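Local coordinates for protein glutathione s-transferase III (Zea mays, PDB 1AW9) that probably conjugates reduced glutathione to hydrophobic electrophiles, as a phi-class glutathione transferase linked to herbicide detoxification in maize, at residues Arg16-Val20 against Leu163-Ala169. Sequence-based numbering, arbitrary orientation.
Sequences RVATV and LADANHA
This buried contact is a worked example of interdomain packing in the glutathione transferase fold: helix 12-23 of the thioredoxin-like N-terminal domain packs against residues 163-169 of the all-helical C-terminal domain. Residues 16-20 are helical throughout; 163-166 are helical, and A169 opens helix 169-176. N167 N hydrogen-bonds to L163 O (3.0 Å, i to i-4), whereas H168 N to D165 O (3.1 Å) and A169 N to A166 O (3.2 Å) are i to i-3 bonds. The register pairs R16 with N167 (CA-CA 6.0 Å) and V20 with A166 (CA-CA 6.7 Å); 163-167 runs roughly antiparallel to 16-20, and 277 Å² is buried in all. At one end the packing is apolar: V20, chi1 t, directs CG2 to L163 CD1 (3.8 Å) and A166 CB (4.2 Å). T19, pointing toward the partner with chi1 m, sets CG2 3.6 Å from A166 O; its OG1, hydrogen-bonded to V15 O, also accepts from a water (3.1 Å) that donates to A166 O (2.5 Å). At the other end R16 reaches across, extended through chi1 and chi2 (both t) and bent at chi3 (m). Its NH1 hydrogen-bonds to OD1 of N13, a likely glutathione-binding residue, so the interface abuts the probable substrate site. N71 ND2 of helix 67-77 joins the halves, hydrogen-bonding N167 OD1 and R16 O. The direct hydrogen bond between the segments runs from R16 NE to N167 O, 3.2 Å, with an N-H...O angle of 143°.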
ATOM      1  N   ARG A  16       3.533 -19.838 -21.373  1.00 17.28           N
ATOM      2  CA  ARG A  16       4.437 -19.039 -22.192  1.00 17.09           C
ATOM      3  C   ARG A  16       5.568 -19.910 -22.737  1.00 18.41           C
ATOM      4  O   ARG A  16       6.157 -19.600 -23.791  1.00 19.48           O
ATOM      5  CB  ARG A  16       5.080 -17.891 -21.390  1.00 16.86           C
ATOM      6  CG  ARG A  16       6.049 -16.982 -22.227  1.00 19.01           C
ATOM      7  CD  ARG A  16       6.904 -15.900 -21.455  1.00 20.85           C
ATOM      8  NE  ARG A  16       6.069 -14.835 -20.900  1.00 25.13           N
ATOM      9  CZ  ARG A  16       5.671 -14.792 -19.630  1.00 28.04           C
ATOM     10  NH1 ARG A  16       6.075 -15.727 -18.774  1.00 25.52           N
ATOM     11  NH2 ARG A  16       4.694 -13.964 -19.271  1.00 28.40           N
ATOM     12  N   VAL A  17       5.967 -20.915 -21.955  1.00 18.75           N
ATOM     13  CA  VAL A  17       7.066 -21.803 -22.367  1.00 17.91           C
ATOM     14  C   VAL A  17       6.542 -22.837 -23.348  1.00 17.35           C
ATOM     15  O   VAL A  17       7.159 -23.070 -24.369  1.00 16.97           O
ATOM     16  CB  VAL A  17       7.755 -22.495 -21.175  1.00 15.73           C
ATOM     17  CG1 VAL A  17       8.892 -23.373 -21.672  1.00 12.93           C
ATOM     18  CG2 VAL A  17       8.303 -21.448 -20.227  1.00 14.64           C
ATOM     19  N   ALA A  18       5.391 -23.423 -23.032  1.00 16.89           N
ATOM     20  CA  ALA A  18       4.750 -24.404 -23.890  1.00 18.32           C
ATOM     21  C   ALA A  18       4.565 -23.759 -25.283  1.00 20.29           C
ATOM     22  O   ALA A  18       4.800 -24.394 -26.316  1.00 21.89           O
ATOM     23  CB  ALA A  18       3.396 -24.801 -23.283  1.00 15.00           C
ATOM     24  N   THR A  19       4.192 -22.478 -25.296  1.00 20.28           N
ATOM     25  CA  THR A  19       3.997 -21.720 -26.524  1.00 19.41           C
ATOM     26  C   THR A  19       5.230 -21.873 -27.405  1.00 21.61           C
ATOM     27  O   THR A  19       5.140 -22.300 -28.549  1.00 23.25           O
ATOM     28  CB  THR A  19       3.759 -20.210 -26.222  1.00 18.02           C
ATOM     29  OG1 THR A  19       2.503 -20.054 -25.563  1.00 21.64           O
ATOM     30  CG2 THR A  19       3.713 -19.391 -27.471  1.00 16.68           C
ATOM     31  N   VAL A  20       6.390 -21.550 -26.863  1.00 21.33           N
ATOM     32  CA  VAL A  20       7.609 -21.647 -27.618  1.00 20.85           C
ATOM     33  C   VAL A  20       7.988 -23.100 -27.941  1.00 23.69           C
ATOM     34  O   VAL A  20       8.494 -23.364 -29.028  1.00 25.48           O
ATOM     35  CB  VAL A  20       8.731 -20.859 -26.917  1.00 20.23           C
ATOM     36  CG1 VAL A  20      10.083 -21.206 -27.464  1.00 18.54           C
ATOM     37  CG2 VAL A  20       8.502 -19.387 -27.135  1.00 17.48           C
ATOM     38  N   LEU A 163      10.227 -14.359 -31.456  1.00 20.73           N
ATOM     39  CA  LEU A 163      10.146 -14.684 -30.044  1.00 16.83           C
ATOM     40  C   LEU A 163       9.420 -13.544 -29.307  1.00 15.11           C
ATOM     41  O   LEU A 163       8.607 -13.788 -28.408  1.00 16.02           O
ATOM     42  CB  LEU A 163      11.560 -14.864 -29.497  1.00 14.83           C
ATOM     43  CG  LEU A 163      11.717 -15.335 -28.044  1.00 14.74           C
ATOM     44  CD1 LEU A 163      11.109 -16.736 -27.862  1.00 15.35           C
ATOM     45  CD2 LEU A 163      13.192 -15.316 -27.669  1.00 12.63           C
ATOM     46  N   ALA A 164       9.703 -12.310 -29.705  1.00 13.80           N
ATOM     47  CA  ALA A 164       9.072 -11.145 -29.095  1.00 14.62           C
ATOM     48  C   ALA A 164       7.548 -11.281 -29.057  1.00 15.87           C
ATOM     49  O   ALA A 164       6.943 -11.025 -28.011  1.00 16.71           O
ATOM     50  CB  ALA A 164       9.485  -9.856 -29.818  1.00 10.00           C
ATOM     51  N   ASP A 165       6.930 -11.761 -30.141  1.00 16.69           N
ATOM     52  CA  ASP A 165       5.457 -11.900 -30.169  1.00 16.38           C
ATOM     53  C   ASP A 165       4.967 -13.093 -29.367  1.00 17.69           C
ATOM     54  O   ASP A 165       3.957 -12.999 -28.666  1.00 18.91           O
ATOM     55  CB  ASP A 165       4.908 -12.011 -31.609  1.00 14.05           C
ATOM     56  CG  ASP A 165       5.522 -10.990 -32.551  1.00 15.80           C
ATOM     57  OD1 ASP A 165       6.580 -11.293 -33.094  1.00 20.94           O
ATOM     58  OD2 ASP A 165       5.010  -9.870 -32.732  1.00 15.67           O
ATOM     59  N   ALA A 166       5.698 -14.202 -29.463  1.00 16.79           N
ATOM     60  CA  ALA A 166       5.321 -15.441 -28.818  1.00 15.94           C
ATOM     61  C   ALA A 166       5.276 -15.319 -27.287  1.00 17.55           C
ATOM     62  O   ALA A 166       4.423 -15.940 -26.631  1.00 15.58           O
ATOM     63  CB  ALA A 166       6.287 -16.575 -29.264  1.00 16.17           C
ATOM     64  N   ASN A 167       6.184 -14.502 -26.739  1.00 16.42           N
ATOM     65  CA  ASN A 167       6.273 -14.282 -25.294  1.00 16.56           C
ATOM     66  C   ASN A 167       5.036 -13.581 -24.736  1.00 16.58           C
ATOM     67  O   ASN A 167       4.760 -13.652 -23.538  1.00 17.14           O
ATOM     68  CB  ASN A 167       7.552 -13.511 -24.942  1.00 14.95           C
ATOM     69  CG  ASN A 167       8.764 -14.434 -24.754  1.00 16.98           C
ATOM     70  OD1 ASN A 167       8.632 -15.662 -24.737  1.00 18.80           O
ATOM     71  ND2 ASN A 167       9.923 -13.853 -24.549  1.00 15.75           N
ATOM     72  N   HIS A 168       4.250 -12.973 -25.625  1.00 14.86           N
ATOM     73  CA  HIS A 168       3.041 -12.274 -25.238  1.00 11.64           C
ATOM     74  C   HIS A 168       1.840 -13.146 -25.266  1.00 12.29           C
ATOM     75  O   HIS A 168       0.892 -12.876 -24.562  1.00 14.71           O
ATOM     76  CB  HIS A 168       2.732 -11.159 -26.210  1.00 11.14           C
ATOM     77  CG  HIS A 168       3.597  -9.954 -26.047  1.00  8.39           C
ATOM     78  ND1 HIS A 168       4.835  -9.848 -26.620  1.00  8.45           N
ATOM     79  CD2 HIS A 168       3.362  -8.785 -25.420  1.00  7.24           C
ATOM     80  CE1 HIS A 168       5.330  -8.658 -26.363  1.00  7.32           C
ATOM     81  NE2 HIS A 168       4.452  -7.981 -25.631  1.00  9.45           N
ATOM     82  N   ALA A 169       1.849 -14.187 -26.085  1.00 13.66           N
ATOM     83  CA  ALA A 169       0.660 -15.001 -26.269  1.00 13.12           C
ATOM     84  C   ALA A 169      -0.170 -15.531 -25.104  1.00 15.55           C
ATOM     85  O   ALA A 169      -1.408 -15.422 -25.148  1.00 16.26           O
ATOM     86  CB  ALA A 169       0.937 -16.094 -27.259  1.00 14.58           C
TER
HETATM   87  O   HOH W   1       3.170 -17.095 -24.813  1.00 13.74           O